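Local coordinates for DNA-entry nuclease inhibitor (Bacillus subtilis subsp. subtilis, PDB 4MQD), which inhibits the DNA-degrading activity of the DNA-entry nuclease and plays a role in the competence of cells to be transformed, at residues A[81-86]-A[109-114]. Sequence-based numbering, arbitrary orientation.
Sequences VPFHVT and YQLTCW
Tyr-109 and Phe-83 face each other as an antiparallel hydrogen-bonded pair. Phe-83 N donates to Tyr-109 O at 3.0 Å, and Tyr-109 N returns a bond of 2.8 Å to Phe-83 O. Val-81 and Leu-111, two residues back on one strand and two on along the other, form a second such pair, with Val-81 N to Leu-111 O at 2.7 Å. Between them Pro-82, which has no N-H to give, sits in the non-hydrogen-bonded pair with Gln-110. Pro-82 CA makes a CA-H...O contact of 3.5 Å to Tyr-109 O.

In Tyr-109, chi1 of -61° sets CG beside the backbone N that is bonded to Phe-83 O. This oxygen therefore lies at the ring edge, in plane. Val-85 CG2 comes obliquely to the Tyr-109 ring, 3.4 Å from Tyr-109 CE1. The phenol OH is hydrogen-bonded to the backbone O of Pro-105. An alanine at Tyr-109 would probably open a gap beside Val-85 and leave Pro-105 O without this donor. Phe-83 CB and Leu-111 CB meet 4.0 Å apart, and Leu-111 CD2 lies oblique to the Phe-83 ring. Leu-111 CB also approaches Val-81 O. On the other face, Gln-110 and Pro-82 lie side by side, and Gln-110 OE1 is 4.0 Å from Pro-82 CD.

The contact joins strand 77-85, outermost in its mixed sheet within the chain, to strand 107-116. The face with Val-81, Phe-83 and Leu-111 packs on strands 49-53 and 19-24 of the second, antiparallel sheet. Strand 127-134 flanks 107-116 on its other side.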
loop_
_atom_site.group_PDB
_atom_site.type_symbol
_atom_site.label_atom_id
_atom_site.label_comp_id
_atom_site.label_asym_id
_atom_site.label_seq_id
_atom_site.Cartn_x
_atom_site.Cartn_y
_atom_site.Cartn_z
ATOM N N VAL A 81 0.093 -16.349 5.420
ATOM C CA VAL A 81 0.264 -17.735 5.854
ATOM C C VAL A 81 0.421 -17.813 7.376
ATOM O O VAL A 81 1.118 -16.986 7.967
ATOM C CB VAL A 81 1.513 -18.362 5.194
ATOM C CG1 VAL A 81 1.690 -19.815 5.620
ATOM C CG2 VAL A 81 1.424 -18.253 3.678
ATOM N N PRO A 82 -0.236 -18.798 8.017
ATOM C CA PRO A 82 0.035 -19.059 9.433
ATOM C C PRO A 82 1.481 -19.489 9.668
ATOM O O PRO A 82 2.031 -20.252 8.876
ATOM C CB PRO A 82 -0.923 -20.205 9.771
ATOM C CG PRO A 82 -2.034 -20.072 8.791
ATOM C CD PRO A 82 -1.399 -19.565 7.531
ATOM N N PHE A 83 2.084 -19.002 10.747
ATOM C CA PHE A 83 3.485 -19.293 11.034
ATOM C C PHE A 83 3.750 -19.317 12.533
ATOM O O PHE A 83 3.476 -18.345 13.236
ATOM C CB PHE A 83 4.381 -18.254 10.359
ATOM C CG PHE A 83 5.850 -18.536 10.502
ATOM C CD1 PHE A 83 6.405 -19.689 9.963
ATOM C CD2 PHE A 83 6.680 -17.644 11.166
ATOM C CE1 PHE A 83 7.758 -19.950 10.088
ATOM C CE2 PHE A 83 8.034 -17.900 11.294
ATOM C CZ PHE A 83 8.576 -19.055 10.755
ATOM N N HIS A 84 4.284 -20.437 13.010
ATOM C CA HIS A 84 4.593 -20.611 14.421
ATOM C C HIS A 84 6.093 -20.487 14.635
ATOM O O HIS A 84 6.881 -21.110 13.926
ATOM C CB HIS A 84 4.106 -21.977 14.911
ATOM C CG HIS A 84 4.445 -22.259 16.341
ATOM N ND1 HIS A 84 3.740 -21.718 17.394
ATOM C CD2 HIS A 84 5.417 -23.024 16.892
ATOM C CE1 HIS A 84 4.262 -22.138 18.533
ATOM N NE2 HIS A 84 5.280 -22.932 18.257
ATOM N N VAL A 85 6.475 -19.674 15.614
ATOM C CA VAL A 85 7.873 -19.502 15.982
ATOM C C VAL A 85 8.156 -20.377 17.201
ATOM O O VAL A 85 7.619 -20.135 18.282
ATOM C CB VAL A 85 8.189 -18.026 16.294
ATOM C CG1 VAL A 85 9.642 -17.858 16.718
ATOM C CG2 VAL A 85 7.880 -17.153 15.086
ATOM N N THR A 86 8.991 -21.397 17.016
ATOM C CA THR A 86 9.275 -22.370 18.070
ATOM C C THR A 86 10.170 -21.790 19.163
ATOM O O THR A 86 9.920 -22.002 20.349
ATOM C CB THR A 86 9.945 -23.637 17.501
ATOM O OG1 THR A 86 11.144 -23.278 16.804
ATOM C CG2 THR A 86 9.004 -24.359 16.549
ATOM N N TYR A 109 1.712 -16.501 14.456
ATOM C CA TYR A 109 1.596 -15.271 13.685
ATOM C C TYR A 109 0.825 -15.506 12.395
ATOM O O TYR A 109 0.715 -16.638 11.924
ATOM C CB TYR A 109 2.984 -14.735 13.321
ATOM C CG TYR A 109 3.871 -14.388 14.497
ATOM C CD1 TYR A 109 4.634 -15.366 15.130
ATOM C CD2 TYR A 109 3.964 -13.082 14.961
ATOM C CE1 TYR A 109 5.454 -15.053 16.202
ATOM C CE2 TYR A 109 4.782 -12.760 16.032
ATOM C CZ TYR A 109 5.526 -13.747 16.648
ATOM O OH TYR A 109 6.342 -13.432 17.711
ATOM N N GLN A 110 0.285 -14.425 11.841
ATOM C CA GLN A 110 -0.171 -14.406 10.455
ATOM C C GLN A 110 0.893 -13.678 9.648
ATOM O O GLN A 110 0.975 -12.445 9.672
ATOM C CB GLN A 110 -1.526 -13.708 10.318
ATOM C CG GLN A 110 -2.709 -14.552 10.774
ATOM C CD GLN A 110 -2.933 -15.787 9.916
ATOM O OE1 GLN A 110 -2.468 -15.870 8.777
ATOM N NE2 GLN A 110 -3.653 -16.757 10.465
ATOM N N LEU A 111 1.721 -14.457 8.957
ATOM C CA LEU A 111 2.838 -13.924 8.193
ATOM C C LEU A 111 2.377 -13.548 6.790
ATOM O O LEU A 111 1.945 -14.413 6.024
ATOM C CB LEU A 111 3.963 -14.959 8.117
ATOM C CG LEU A 111 5.326 -14.456 7.635
ATOM C CD1 LEU A 111 5.955 -13.530 8.667
ATOM C CD2 LEU A 111 6.248 -15.628 7.335
ATOM N N THR A 112 2.465 -12.261 6.466
ATOM C CA THR A 112 2.077 -11.760 5.152
ATOM C C THR A 112 3.305 -11.295 4.375
ATOM O O THR A 112 4.177 -10.630 4.930
ATOM C CB THR A 112 1.073 -10.599 5.270
ATOM O OG1 THR A 112 -0.102 -11.053 5.953
ATOM C CG2 THR A 112 0.678 -10.073 3.893
ATOM N N CYS A 113 3.365 -11.655 3.094
ATOM C CA CYS A 113 4.452 -11.241 2.211
ATOM C C CYS A 113 3.903 -10.495 0.996
ATOM O O CYS A 113 3.140 -11.059 0.208
ATOM C CB CYS A 113 5.262 -12.453 1.746
ATOM S SG CYS A 113 6.651 -12.047 0.654
ATOM N N TRP A 114 4.289 -9.229 0.857
ATOM C CA TRP A 114 3.931 -8.434 -0.313
ATOM C C TRP A 114 5.104 -8.401 -1.280
ATOM O O TRP A 114 6.232 -8.099 -0.876
ATOM C CB TRP A 114 3.586 -6.995 0.076
ATOM C CG TRP A 114 2.303 -6.816 0.822
ATOM C CD1 TRP A 114 1.070 -6.571 0.288
ATOM C CD2 TRP A 114 2.132 -6.822 2.240
ATOM N NE1 TRP A 114 0.137 -6.440 1.289
ATOM C CE2 TRP A 114 0.763 -6.587 2.498
ATOM C CE3 TRP A 114 3.002 -7.007 3.319
ATOM C CZ2 TRP A 114 0.244 -6.536 3.793
ATOM C CZ3 TRP A 114 2.486 -6.955 4.606
ATOM C CH2 TRP A 114 1.119 -6.723 4.831
#